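Local structure of Esterase/lipase (Uncultured bacterium, 3K6K) at residues 50-55 against 284-289; 71-76 against 102-107; 189-194 against 232-237; 236-241 against 265-270; 245-250 against 273-278. The protein probably hydrolyses carboxylic ester bonds of acyl substrates, as a bacterial alpha/beta-hydrolase esterase related to hormone-sensitive lipase. All coordinates share one frame; numbering follows the deposited sequence.

Interaction 1 (50-55 against 284-289); sequences ERFPRA and QMYGKF
The rims of the Tyr-286 and Phe-289 rings both meet the tip of Phe-52, whose CE1 lies near the plane of each. Phe-52 CE1 stands 4.0 Å from Tyr-286 CD2, and the same carbon comes within 3.9 Å of Phe-289 CE1. The two phenylalanine side chains cross at about a right angle. One face of each partner ring is taken by its own neighbour in sequence: Met-285 CB sits over the centre of the Tyr-286 ring, and Lys-288 CG over the centre of the Phe-289 ring.

Phe-52 reaches across because its CG is anti to the carbonyl carbon (chi1 -75°), which carries the ring toward 284-289. There the ring also approaches the backbone, with Phe-52 CD1 3.8 Å from Met-285 O. Beside it the extended Lys-288 chain runs past Pro-53, CD to CD 4.2 Å. Lys-288 NZ lies almost on the Phe-52 ring normal but 5.8 Å from the ring centroid, a long cation-pi approach that can add at most a weak attraction. An alanine in place of Phe-52 would probably open a gap between the loops and leave the edges of Tyr-286 and Phe-289 without their shared partner.

Phe-21 meets both of those rings from the N-terminal part of the chain, while Phe-52 also touches Val-101 of helix 96-110. The result is a small aromatic cluster at the surface of the alpha/beta-hydrolase fold, joining the loop between helix 38-49 and strand 59-65 to the one leading into helix 291-305.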
# COMPACT_ATOMS: atom_id res chain seq x y z
N GLU A 50 -8.94 15.43 26.51
CA GLU A 50 -10.06 15.02 27.38
C GLU A 50 -11.44 15.29 26.79
O GLU A 50 -12.40 14.60 27.12
CB GLU A 50 -9.96 15.68 28.76
CG GLU A 50 -9.78 14.72 29.91
CD GLU A 50 -8.57 15.12 30.81
OE1 GLU A 50 -8.66 16.19 31.46
OE2 GLU A 50 -7.55 14.35 30.86
N ARG A 51 -11.54 16.31 25.93
CA ARG A 51 -12.79 16.68 25.23
C ARG A 51 -13.35 15.69 24.19
O ARG A 51 -14.53 15.74 23.87
CB ARG A 51 -12.64 18.05 24.52
CG ARG A 51 -13.19 19.29 25.26
CD ARG A 51 -12.20 19.91 26.27
NE ARG A 51 -12.41 19.49 27.68
CZ ARG A 51 -12.72 20.31 28.69
NH1 ARG A 51 -12.87 21.62 28.47
NH2 ARG A 51 -12.86 19.83 29.94
N PHE A 52 -12.51 14.83 23.62
CA PHE A 52 -12.96 13.93 22.57
C PHE A 52 -13.61 12.71 23.16
O PHE A 52 -13.19 12.23 24.22
CB PHE A 52 -11.78 13.50 21.71
CG PHE A 52 -11.30 14.56 20.77
CD1 PHE A 52 -11.42 14.39 19.40
CD2 PHE A 52 -10.73 15.73 21.25
CE1 PHE A 52 -10.95 15.37 18.52
CE2 PHE A 52 -10.27 16.72 20.36
CZ PHE A 52 -10.38 16.54 19.01
N PRO A 53 -14.64 12.17 22.48
CA PRO A 53 -15.38 11.05 23.06
C PRO A 53 -14.54 9.76 23.05
O PRO A 53 -13.56 9.68 22.31
CB PRO A 53 -16.62 10.95 22.19
CG PRO A 53 -16.15 11.38 20.84
CD PRO A 53 -15.17 12.53 21.14
N ARG A 54 -14.90 8.83 23.93
CA ARG A 54 -14.21 7.55 24.16
C ARG A 54 -15.24 6.41 23.98
O ARG A 54 -16.42 6.60 24.21
CB ARG A 54 -13.61 7.52 25.56
CG ARG A 54 -12.64 8.64 25.80
CD ARG A 54 -12.32 8.74 27.24
NE ARG A 54 -11.44 9.87 27.60
CZ ARG A 54 -10.96 10.06 28.84
NH1 ARG A 54 -11.29 9.22 29.83
NH2 ARG A 54 -10.16 11.09 29.10
N ALA A 55 -14.85 5.24 23.52
CA ALA A 55 -15.90 4.29 23.19
C ALA A 55 -16.70 3.88 24.44
O ALA A 55 -16.14 3.68 25.53
CB ALA A 55 -15.34 3.09 22.42
N GLN A 284 -7.33 9.15 12.19
CA GLN A 284 -8.18 8.27 12.94
C GLN A 284 -8.55 8.90 14.31
O GLN A 284 -9.39 8.35 15.02
CB GLN A 284 -7.56 6.82 13.11
CG GLN A 284 -7.16 6.05 11.81
CD GLN A 284 -5.85 6.61 11.13
OE1 GLN A 284 -5.27 7.63 11.59
NE2 GLN A 284 -5.41 5.95 10.07
N MET A 285 -7.87 9.99 14.69
CA MET A 285 -8.26 10.76 15.86
C MET A 285 -9.60 11.54 15.71
O MET A 285 -10.22 11.94 16.74
CB MET A 285 -7.16 11.75 16.31
CG MET A 285 -5.79 11.15 16.40
SD MET A 285 -5.24 10.36 17.93
CE MET A 285 -4.73 11.76 18.92
N TYR A 286 -10.03 11.74 14.47
CA TYR A 286 -11.07 12.72 14.21
C TYR A 286 -12.41 12.14 13.71
O TYR A 286 -13.17 12.84 13.01
CB TYR A 286 -10.52 13.82 13.30
CG TYR A 286 -9.14 14.32 13.80
CD1 TYR A 286 -7.98 14.15 13.05
CD2 TYR A 286 -9.01 14.97 15.03
CE1 TYR A 286 -6.73 14.58 13.54
CE2 TYR A 286 -7.79 15.43 15.51
CZ TYR A 286 -6.66 15.24 14.77
OH TYR A 286 -5.46 15.64 15.30
N GLY A 287 -12.72 10.90 14.09
CA GLY A 287 -14.03 10.30 13.80
C GLY A 287 -15.13 11.30 14.08
O GLY A 287 -16.05 11.44 13.30
N LYS A 288 -15.00 12.05 15.17
CA LYS A 288 -16.01 13.04 15.48
C LYS A 288 -16.34 13.98 14.31
O LYS A 288 -17.52 14.31 14.14
CB LYS A 288 -15.59 13.80 16.73
CG LYS A 288 -16.39 15.05 17.03
CD LYS A 288 -15.95 15.61 18.40
CE LYS A 288 -17.02 16.46 19.09
NZ LYS A 288 -16.40 17.33 20.15
N PHE A 289 -15.32 14.35 13.53
CA PHE A 289 -15.35 15.34 12.41
C PHE A 289 -15.33 14.75 11.01
O PHE A 289 -16.13 15.17 10.17
CB PHE A 289 -14.19 16.35 12.55
CG PHE A 289 -14.19 17.03 13.90
CD1 PHE A 289 -13.22 16.72 14.84
CD2 PHE A 289 -15.25 17.88 14.26
CE1 PHE A 289 -13.24 17.32 16.11
CE2 PHE A 289 -15.30 18.45 15.56
CZ PHE A 289 -14.28 18.20 16.46

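Interaction 2 (71-76 against 102-107); sequences IRQATD and LTTQLA
Gln-73 NE2 donates to Thr-103 OG1 over 2.7 Å, a hydrogen bond that ties strand 71-74 to helix 102-107. This is a helix packed on the sheet of an alpha/beta-hydrolase fold: the two axes approach to 7.7 Å, and their directions differ by 43°. The bond is short but bent, with an N-H...O angle of 140°, and the hydroxyl oxygen lies 18° out of the amide plane.

Gln-73 points at the helix with its CG anti to the carbonyl carbon and its chain extended beyond, which brings the amide to the helix, crossing the Thr-103 side chain at about a right angle. Thr-103 OG1 is also weakly bonded to His-99 O one turn back, which ties this hydroxyl to its own helix as well as to the strand. The amide nitrogen, Gln-73 NE2, has a methyl close by too, Thr-104 CG2 at 3.3 Å. The hydroxyl of Thr-104 is engaged away from the glutamine, with Leu-100 O and with Ala-55 N. Leu-60 of strand 59-65 and Leu-100 of helix 96-110 also touch the Gln-73 side chain.

One turn further along the helix, Ala-107 is small enough to let the backbones come close: its CB rests 3.8 Å from Gln-73 O. Near Thr-75 a water bridges the two segments. It accepts from Thr-75 N at 2.8 Å and gives a weak bond to Ala-107 O at 3.1 Å.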
# COMPACT_ATOMS: atom_id res chain seq x y z
N ILE A 71 -2.37 2.14 30.42
CA ILE A 71 -3.79 2.07 30.60
C ILE A 71 -4.29 0.90 29.78
O ILE A 71 -4.19 0.90 28.55
CB ILE A 71 -4.51 3.36 30.17
CG1 ILE A 71 -4.04 4.55 30.99
CG2 ILE A 71 -6.05 3.19 30.21
CD1 ILE A 71 -4.65 5.90 30.46
N ARG A 72 -4.81 -0.12 30.47
CA ARG A 72 -5.39 -1.27 29.84
C ARG A 72 -6.84 -0.95 29.56
O ARG A 72 -7.50 -0.28 30.38
CB ARG A 72 -5.26 -2.46 30.79
CG ARG A 72 -5.73 -3.78 30.22
CD ARG A 72 -5.50 -4.98 31.14
NE ARG A 72 -6.60 -5.18 32.07
CZ ARG A 72 -6.43 -5.27 33.39
NH1 ARG A 72 -5.20 -5.18 33.92
NH2 ARG A 72 -7.50 -5.45 34.17
N GLN A 73 -7.35 -1.42 28.42
CA GLN A 73 -8.62 -0.96 27.87
C GLN A 73 -9.31 -2.13 27.21
O GLN A 73 -8.70 -2.88 26.39
CB GLN A 73 -8.39 0.18 26.84
CG GLN A 73 -7.38 1.24 27.27
CD GLN A 73 -7.09 2.37 26.27
OE1 GLN A 73 -6.01 2.99 26.34
NE2 GLN A 73 -8.03 2.69 25.39
N ALA A 74 -10.58 -2.30 27.53
CA ALA A 74 -11.38 -3.41 27.04
C ALA A 74 -12.86 -3.32 27.45
O ALA A 74 -13.21 -2.70 28.49
CB ALA A 74 -10.81 -4.70 27.53
N THR A 75 -13.70 -3.95 26.68
CA THR A 75 -15.01 -4.27 27.11
C THR A 75 -15.04 -5.57 27.92
O THR A 75 -14.20 -6.42 27.81
CB THR A 75 -16.01 -4.42 25.95
OG1 THR A 75 -15.60 -5.47 25.07
CG2 THR A 75 -16.17 -3.19 25.23
N ASP A 76 -16.07 -5.66 28.73
CA ASP A 76 -16.61 -6.85 29.32
C ASP A 76 -16.71 -8.00 28.30
O ASP A 76 -16.48 -9.14 28.61
CB ASP A 76 -18.00 -6.47 29.82
CG ASP A 76 -18.60 -7.47 30.73
OD1 ASP A 76 -19.80 -7.68 30.58
OD2 ASP A 76 -17.91 -8.04 31.58
N LEU A 102 -8.67 7.44 20.16
CA LEU A 102 -8.34 6.50 19.13
C LEU A 102 -8.39 5.04 19.66
O LEU A 102 -9.07 4.19 19.07
CB LEU A 102 -7.00 6.88 18.52
CG LEU A 102 -6.35 5.92 17.50
CD1 LEU A 102 -7.35 5.26 16.60
CD2 LEU A 102 -5.35 6.69 16.65
N THR A 103 -7.70 4.76 20.80
CA THR A 103 -7.44 3.39 21.30
C THR A 103 -8.63 2.68 21.90
O THR A 103 -8.72 1.45 21.84
CB THR A 103 -6.27 3.34 22.32
OG1 THR A 103 -6.60 4.08 23.51
CG2 THR A 103 -5.01 3.91 21.70
N THR A 104 -9.55 3.45 22.46
CA THR A 104 -10.79 2.88 22.96
C THR A 104 -11.61 2.37 21.80
O THR A 104 -12.30 1.35 21.94
CB THR A 104 -11.63 3.86 23.82
OG1 THR A 104 -11.84 5.07 23.09
CG2 THR A 104 -10.92 4.18 25.18
N GLN A 105 -11.54 3.07 20.67
CA GLN A 105 -12.20 2.54 19.45
C GLN A 105 -11.48 1.27 18.99
O GLN A 105 -12.12 0.26 18.72
CB GLN A 105 -12.32 3.58 18.30
CG GLN A 105 -13.15 4.80 18.59
CD GLN A 105 -14.64 4.48 18.81
OE1 GLN A 105 -15.43 5.32 19.33
NE2 GLN A 105 -15.04 3.28 18.41
N LEU A 106 -10.15 1.28 18.94
CA LEU A 106 -9.43 0.06 18.54
C LEU A 106 -9.91 -1.10 19.45
O LEU A 106 -10.23 -2.19 18.95
CB LEU A 106 -7.94 0.29 18.56
CG LEU A 106 -7.43 1.31 17.55
CD1 LEU A 106 -5.95 1.66 17.80
CD2 LEU A 106 -7.65 0.80 16.13
N ALA A 107 -9.98 -0.88 20.76
CA ALA A 107 -10.38 -1.95 21.70
C ALA A 107 -11.83 -2.50 21.47
O ALA A 107 -12.03 -3.69 21.32
CB ALA A 107 -10.18 -1.48 23.16
O HOH W 1 -12.69 -4.60 24.20

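Interaction 3 (189-194 against 232-237); sequences DLTLSR and PVYADL. With SO4 (sulfate ion), chain F.
Tyr-234 and Asp-189 contribute the greatest areas to this contact, and they meet at the phenol oxygen. Tyr-234 OH gives a weak hydrogen bond to Asp-189 OD1 at 2.8 Å, while Asp-189 OD2 lies in the plane of the ring at its edge, 3.2 Å from Tyr-234 CE2. The carboxylate is turned 77° from the ring plane. Asp-189 CG is anti to the backbone N (chi1 -169°), which carries the carboxylate over to the tyrosine.

The same carboxylate organises its own loop. Asp-189 OD2 accepts from Thr-191 N, closing an Asx turn, and from Thr-191 OG1 at 2.7 Å; both donors come from the same face, above the carboxylate plane. Asp-189 OD1 takes a long salt bridge from Arg-194 NH1, 3.3 Å but nearly straight at 165° and in the guanidinium plane. These bonds hold the carboxylate in place at the tip of the tyrosine and are likely to favour its charged form.

Val-233 CG1 lies over the centre of the Tyr-234 ring, 3.9 Å from its plane, and also over one face of the Arg-194 guanidinium, offset toward its rim. At that guanidinium's edge, Arg-194 NH2 donates to O1 of a sulfate ion at 2.8 Å. The sulfate, probably from the crystallisation liquor, is also bound by Arg-263, and its charge would probably offset the nearness of the two arginines.

The contact joins the loop after strand 180-184 to the one before strand 243-248. Arg-194 and Val-233 both touch Thr-259 of helix 254-266, and Pro-232 packs on helix 158-172.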
# COMPACT_ATOMS: atom_id res chain seq x y z
N ASP A 189 11.52 8.09 9.50
CA ASP A 189 12.76 8.62 8.95
C ASP A 189 13.10 9.97 9.55
O ASP A 189 12.72 10.98 8.99
CB ASP A 189 12.65 8.79 7.45
CG ASP A 189 13.99 9.08 6.80
OD1 ASP A 189 14.09 9.01 5.56
OD2 ASP A 189 14.97 9.37 7.52
N LEU A 190 13.81 9.99 10.68
CA LEU A 190 14.18 11.25 11.34
C LEU A 190 15.18 12.10 10.58
O LEU A 190 15.55 13.19 11.05
CB LEU A 190 14.65 11.02 12.76
CG LEU A 190 13.38 11.01 13.62
CD1 LEU A 190 12.49 9.79 13.29
CD2 LEU A 190 13.77 11.01 15.11
N THR A 191 15.58 11.64 9.40
CA THR A 191 16.30 12.54 8.49
C THR A 191 15.43 13.57 7.81
O THR A 191 15.94 14.56 7.33
CB THR A 191 17.18 11.83 7.41
OG1 THR A 191 16.36 11.39 6.33
CG2 THR A 191 17.99 10.64 7.98
N LEU A 192 14.13 13.32 7.67
CA LEU A 192 13.21 14.31 7.08
C LEU A 192 13.66 14.92 5.74
O LEU A 192 13.86 16.13 5.68
CB LEU A 192 12.92 15.43 8.09
CG LEU A 192 12.46 15.04 9.53
CD1 LEU A 192 12.63 16.20 10.46
CD2 LEU A 192 11.00 14.64 9.56
N SER A 193 13.71 14.13 4.66
CA SER A 193 14.53 14.47 3.47
C SER A 193 13.91 14.01 2.18
O SER A 193 14.34 14.41 1.07
CB SER A 193 15.97 13.98 3.68
OG SER A 193 16.03 12.57 3.76
N ARG A 194 12.89 13.16 2.32
CA ARG A 194 12.24 12.39 1.26
C ARG A 194 11.19 13.28 0.56
O ARG A 194 10.98 14.44 0.96
CB ARG A 194 11.66 11.10 1.91
CG ARG A 194 12.79 10.08 2.04
CD ARG A 194 12.64 8.77 2.80
NE ARG A 194 13.24 7.84 1.88
CZ ARG A 194 14.50 7.43 1.88
NH1 ARG A 194 15.36 7.70 2.84
NH2 ARG A 194 14.88 6.66 0.89
N PRO A 232 13.69 3.33 11.27
CA PRO A 232 13.62 1.95 10.79
C PRO A 232 13.64 1.84 9.27
O PRO A 232 13.97 0.80 8.72
CB PRO A 232 12.30 1.47 11.43
CG PRO A 232 12.21 2.24 12.72
CD PRO A 232 12.58 3.61 12.21
N VAL A 233 13.32 2.92 8.58
CA VAL A 233 13.52 2.96 7.15
C VAL A 233 14.95 2.47 6.71
O VAL A 233 15.12 1.85 5.67
CB VAL A 233 13.09 4.34 6.63
CG1 VAL A 233 13.84 4.75 5.47
CG2 VAL A 233 11.59 4.33 6.30
N TYR A 234 15.95 2.72 7.54
CA TYR A 234 17.32 2.32 7.23
C TYR A 234 17.65 0.94 7.79
O TYR A 234 18.77 0.53 7.68
CB TYR A 234 18.31 3.42 7.69
CG TYR A 234 17.96 4.73 6.99
CD1 TYR A 234 18.29 4.94 5.64
CD2 TYR A 234 17.19 5.70 7.63
CE1 TYR A 234 17.90 6.10 4.99
CE2 TYR A 234 16.80 6.86 6.98
CZ TYR A 234 17.14 7.06 5.67
OH TYR A 234 16.74 8.22 5.02
N ALA A 235 16.70 0.21 8.37
CA ALA A 235 17.00 -1.11 9.01
C ALA A 235 17.19 -2.30 8.04
O ALA A 235 16.95 -2.21 6.84
CB ALA A 235 15.96 -1.46 10.07
N ASP A 236 17.64 -3.42 8.60
CA ASP A 236 17.47 -4.72 7.98
C ASP A 236 16.14 -5.18 8.53
O ASP A 236 16.01 -5.55 9.69
CB ASP A 236 18.58 -5.69 8.35
CG ASP A 236 18.25 -7.13 8.01
OD1 ASP A 236 17.25 -7.35 7.27
OD2 ASP A 236 18.97 -8.04 8.49
N LEU A 237 15.13 -5.13 7.69
CA LEU A 237 13.78 -5.31 8.20
C LEU A 237 13.33 -6.74 8.07
O LEU A 237 12.15 -7.02 8.25
CB LEU A 237 12.86 -4.39 7.40
CG LEU A 237 13.05 -2.91 7.77
CD1 LEU A 237 12.92 -1.96 6.61
CD2 LEU A 237 12.00 -2.58 8.85
S SO4 F . 18.40 5.53 0.64
O1 SO4 F . 17.56 6.61 0.10
O2 SO4 F . 19.01 4.82 -0.51
O3 SO4 F . 19.37 6.07 1.61
O4 SO4 F . 17.64 4.55 1.40

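Interaction 4 (236-241 against 265-270); sequences DLSGLP and GAAGVS
A type II beta turn from Leu-237 to Leu-240 lies against the end of helix 254-266, where Gly-268, with positive phi, closes a Schellman motif; Ser-238 and Ala-267 bring their CA atoms to 5.0 Å.

Val-269 does most of the touching. With CG1 anti to its backbone N and CG2 anti to its carbonyl carbon, the two methyls spread over the opposing backbone. Val-269 CG2 meets Leu-237 O at 3.4 Å and Leu-240 CB at 3.9 Å, while Val-269 CG1 lies 3.6 Å from Pro-241 O. An alanine at Val-269 would probably leave a gap against these carbonyls and take the apolar partner from Leu-240 CB.

Ala-267 makes the second touch, its CB 3.9 Å from Leu-237 CB and close to the Ser-238 amide. That amide is bonded to Asp-236 OD1 in an Asx turn. Polar groups of the two backbones are linked by water: one accepts from Gly-239 N at 2.9 Å and donates to Ala-267 O at 2.7 Å, and another joins Ser-270 N to Leu-240 O, the latter bond being weak.

Leu-237 and Leu-240 also pack on Thr-164 of helix 158-172, and Ala-266 O accepts from Arg-203 of the second subunit. This is a Schellman-capped helix end, in the beta-alpha-beta crossover from strand 243-248 to 271-276 of the alpha/beta-hydrolase sheet, packed against the turn that leads into its first strand.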
# COMPACT_ATOMS: atom_id res chain seq x y z
N ASP A 236 17.64 -3.42 8.60
CA ASP A 236 17.47 -4.72 7.98
C ASP A 236 16.14 -5.18 8.53
O ASP A 236 16.01 -5.55 9.69
CB ASP A 236 18.58 -5.69 8.35
CG ASP A 236 18.25 -7.13 8.01
OD1 ASP A 236 17.25 -7.35 7.27
OD2 ASP A 236 18.97 -8.04 8.49
N LEU A 237 15.13 -5.13 7.69
CA LEU A 237 13.78 -5.31 8.20
C LEU A 237 13.33 -6.74 8.07
O LEU A 237 12.15 -7.02 8.25
CB LEU A 237 12.86 -4.39 7.40
CG LEU A 237 13.05 -2.91 7.77
CD1 LEU A 237 12.92 -1.96 6.61
CD2 LEU A 237 12.00 -2.58 8.85
N SER A 238 14.25 -7.62 7.65
CA SER A 238 13.99 -9.07 7.50
C SER A 238 13.27 -9.72 8.71
O SER A 238 13.68 -9.55 9.87
CB SER A 238 15.33 -9.83 7.33
OG SER A 238 16.09 -9.31 6.25
N GLY A 239 12.22 -10.46 8.44
CA GLY A 239 11.68 -11.37 9.46
C GLY A 239 10.67 -10.72 10.37
O GLY A 239 10.06 -11.38 11.26
N LEU A 240 10.47 -9.42 10.17
CA LEU A 240 9.31 -8.74 10.75
C LEU A 240 8.00 -9.34 10.24
O LEU A 240 7.96 -9.83 9.10
CB LEU A 240 9.39 -7.26 10.47
CG LEU A 240 10.51 -6.55 11.26
CD1 LEU A 240 10.37 -5.09 11.03
CD2 LEU A 240 10.50 -6.82 12.77
N PRO A 241 6.96 -9.33 11.09
CA PRO A 241 5.61 -9.84 10.85
C PRO A 241 4.74 -8.92 9.97
O PRO A 241 5.11 -7.76 9.69
CB PRO A 241 5.01 -9.90 12.26
CG PRO A 241 5.88 -9.13 13.15
CD PRO A 241 7.13 -8.77 12.44
N GLY A 265 8.87 -4.41 2.08
CA GLY A 265 8.41 -5.40 1.10
C GLY A 265 9.61 -6.09 0.50
O GLY A 265 9.59 -7.30 0.35
N ALA A 266 10.68 -5.33 0.25
CA ALA A 266 11.89 -5.85 -0.41
C ALA A 266 12.68 -6.74 0.54
O ALA A 266 13.49 -7.56 0.08
CB ALA A 266 12.80 -4.69 -0.91
N ALA A 267 12.48 -6.53 1.84
CA ALA A 267 13.05 -7.39 2.88
C ALA A 267 12.19 -8.63 3.08
O ALA A 267 12.47 -9.46 3.94
CB ALA A 267 13.18 -6.62 4.18
N GLY A 268 11.12 -8.75 2.30
CA GLY A 268 10.26 -9.95 2.38
C GLY A 268 9.23 -9.91 3.48
O GLY A 268 8.81 -10.92 3.92
N VAL A 269 8.82 -8.71 3.91
CA VAL A 269 7.75 -8.54 4.90
C VAL A 269 6.44 -8.36 4.12
O VAL A 269 6.45 -7.72 3.09
CB VAL A 269 8.05 -7.26 5.79
CG1 VAL A 269 6.94 -6.97 6.74
CG2 VAL A 269 9.27 -7.44 6.59
N SER A 270 5.33 -8.94 4.59
CA SER A 270 3.99 -8.65 3.98
C SER A 270 3.65 -7.20 4.30
O SER A 270 3.83 -6.79 5.44
CB SER A 270 2.92 -9.53 4.56
OG SER A 270 1.67 -9.22 4.00
O HOH W 2 11.28 -11.06 5.71
O HOH W 3 5.45 -10.90 7.14

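Interaction 5 (245-250 against 273-278); sequences IHVGSE and LKIWPD
His-246 and Trp-276 share one face of this parallel strand pair and cross at a slant, ring planes 55° apart. Trp-276 NE1 lies over one face of the imidazole, toward its rim, 3.4 Å from His-246 ND1; His-246 ND1 is hydrogen-bonded to Ser-296. Lys-274 runs beside the histidine in the same direction, placing its CB 3.9 Å from His-246 CD2, then leads away to a salt bridge with Glu-299. Its CE passes over a face of the indole.

On the other face, Val-247 and Ile-275 lie side by side, CG1 to CG1 at 3.7 Å. Val-247 CG1 sits between its own backbone N and carbonyl carbon (chi1 61°), where it also meets Leu-273 CD2 at 3.8 Å.

The ladder between them runs Lys-274 N to Ile-245 O, Val-247 N to Lys-274 O, and Trp-276 N to Val-247 O, the last 2.7 Å. Ser-249 N to Trp-276 O continues it. Past Ser-249 and Pro-277, a water donates to both Glu-250 OE2 and Asp-278 OD1, bridging two carboxylates; Arg-203 of the same chain gives Glu-250 a salt bridge.

Helix 254-266 connects the two strands in a beta-alpha-beta unit and packs over the Val-247 face. Helix 291-305 packs on Trp-276, and residues 273-275 pair antiparallel with a strand of the second subunit, so the sheet continues across the dimer.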
# COMPACT_ATOMS: atom_id res chain seq x y z
N ILE A 245 -0.19 -0.51 7.13
CA ILE A 245 0.06 0.93 7.27
C ILE A 245 -1.17 1.73 6.74
O ILE A 245 -1.70 1.49 5.64
CB ILE A 245 1.38 1.36 6.52
CG1 ILE A 245 2.57 0.50 6.93
CG2 ILE A 245 1.74 2.83 6.82
CD1 ILE A 245 3.66 0.60 6.03
N HIS A 246 -1.69 2.64 7.55
CA HIS A 246 -2.62 3.64 7.01
C HIS A 246 -2.00 5.01 7.03
O HIS A 246 -1.14 5.28 7.87
CB HIS A 246 -3.91 3.64 7.79
CG HIS A 246 -4.79 2.51 7.41
ND1 HIS A 246 -6.13 2.46 7.76
CD2 HIS A 246 -4.56 1.43 6.65
CE1 HIS A 246 -6.65 1.36 7.27
NE2 HIS A 246 -5.73 0.73 6.56
N VAL A 247 -2.41 5.90 6.12
CA VAL A 247 -1.86 7.25 6.16
C VAL A 247 -2.77 8.15 5.31
O VAL A 247 -3.57 7.64 4.50
CB VAL A 247 -0.35 7.22 5.64
CG1 VAL A 247 -0.26 6.70 4.16
CG2 VAL A 247 0.38 8.54 5.83
N GLY A 248 -2.65 9.47 5.48
CA GLY A 248 -3.40 10.43 4.69
C GLY A 248 -2.56 11.07 3.60
O GLY A 248 -1.31 10.98 3.64
N SER A 249 -3.24 11.66 2.63
CA SER A 249 -2.63 12.45 1.61
C SER A 249 -1.91 13.68 2.13
O SER A 249 -0.86 14.05 1.56
CB SER A 249 -3.69 12.95 0.61
OG SER A 249 -4.96 13.18 1.27
N GLU A 250 -2.48 14.36 3.13
CA GLU A 250 -1.95 15.69 3.51
C GLU A 250 -0.82 15.57 4.53
O GLU A 250 -0.82 16.16 5.65
CB GLU A 250 -3.03 16.62 4.04
CG GLU A 250 -4.28 16.64 3.21
CD GLU A 250 -4.06 16.94 1.77
OE1 GLU A 250 -3.69 18.07 1.45
OE2 GLU A 250 -4.29 16.06 0.92
N LEU A 273 -0.69 -1.18 2.44
CA LEU A 273 -0.66 0.22 2.71
C LEU A 273 -1.87 0.82 2.03
O LEU A 273 -2.05 0.58 0.82
CB LEU A 273 0.58 0.77 2.09
CG LEU A 273 1.08 2.22 2.13
CD1 LEU A 273 1.16 2.79 0.74
CD2 LEU A 273 0.38 3.14 3.11
N LYS A 274 -2.69 1.57 2.79
CA LYS A 274 -3.72 2.38 2.22
C LYS A 274 -3.45 3.88 2.49
O LYS A 274 -3.10 4.29 3.59
CB LYS A 274 -5.09 1.96 2.78
CG LYS A 274 -6.28 2.54 2.03
CD LYS A 274 -7.54 1.87 2.58
CE LYS A 274 -8.85 2.33 1.91
NZ LYS A 274 -9.86 1.34 2.42
N ILE A 275 -3.65 4.69 1.46
CA ILE A 275 -3.49 6.12 1.59
C ILE A 275 -4.83 6.79 1.43
O ILE A 275 -5.50 6.55 0.41
CB ILE A 275 -2.57 6.63 0.52
CG1 ILE A 275 -1.17 5.98 0.67
CG2 ILE A 275 -2.47 8.13 0.64
CD1 ILE A 275 -0.27 6.31 -0.51
N TRP A 276 -5.17 7.68 2.35
CA TRP A 276 -6.52 8.22 2.42
C TRP A 276 -6.65 9.67 1.95
O TRP A 276 -6.14 10.57 2.59
CB TRP A 276 -7.14 8.06 3.82
CG TRP A 276 -7.23 6.62 4.31
CD1 TRP A 276 -6.19 5.84 4.72
CD2 TRP A 276 -8.44 5.84 4.55
NE1 TRP A 276 -6.67 4.59 5.12
CE2 TRP A 276 -8.03 4.58 5.05
CE3 TRP A 276 -9.82 6.08 4.37
CZ2 TRP A 276 -8.93 3.58 5.35
CZ3 TRP A 276 -10.70 5.09 4.67
CH2 TRP A 276 -10.25 3.84 5.16
N PRO A 277 -7.41 9.87 0.86
CA PRO A 277 -7.64 11.18 0.22
C PRO A 277 -8.08 12.28 1.22
O PRO A 277 -9.00 12.08 2.04
CB PRO A 277 -8.77 10.90 -0.80
CG PRO A 277 -8.95 9.42 -0.87
CD PRO A 277 -8.11 8.76 0.19
N ASP A 278 -7.45 13.45 1.14
CA ASP A 278 -7.87 14.59 2.01
C ASP A 278 -7.79 14.32 3.54
O ASP A 278 -8.41 15.07 4.34
CB ASP A 278 -9.33 15.01 1.69
CG ASP A 278 -9.53 15.46 0.24
OD1 ASP A 278 -8.66 16.16 -0.32
OD2 ASP A 278 -10.60 15.14 -0.32
O HOH W 4 -6.35 15.47 -1.54

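How the interactions relate
Along the chain, interaction 1 brings together distant loops, and the other four fall within the span it encloses. Interactions 1 and 2 touch, their centres 13 Å apart, through Thr-104 OG1 and Ala-55 N; Gln-284 also carries interaction 1 to His-246 of interaction 5. Interactions 2 and 5 reach the same sheet at strands 68-74, 243-248 and 271-276, with centres 23 Å apart. Interactions 3 and 4 share Asp-236 and Leu-237 and lie across the chain's centre from interaction 1, about 30 and 33 Å away between centres. Helix 254-266 links interactions 4 and 5, both of which touch the second subunit, so this part of the fold contributes to the dimer interface.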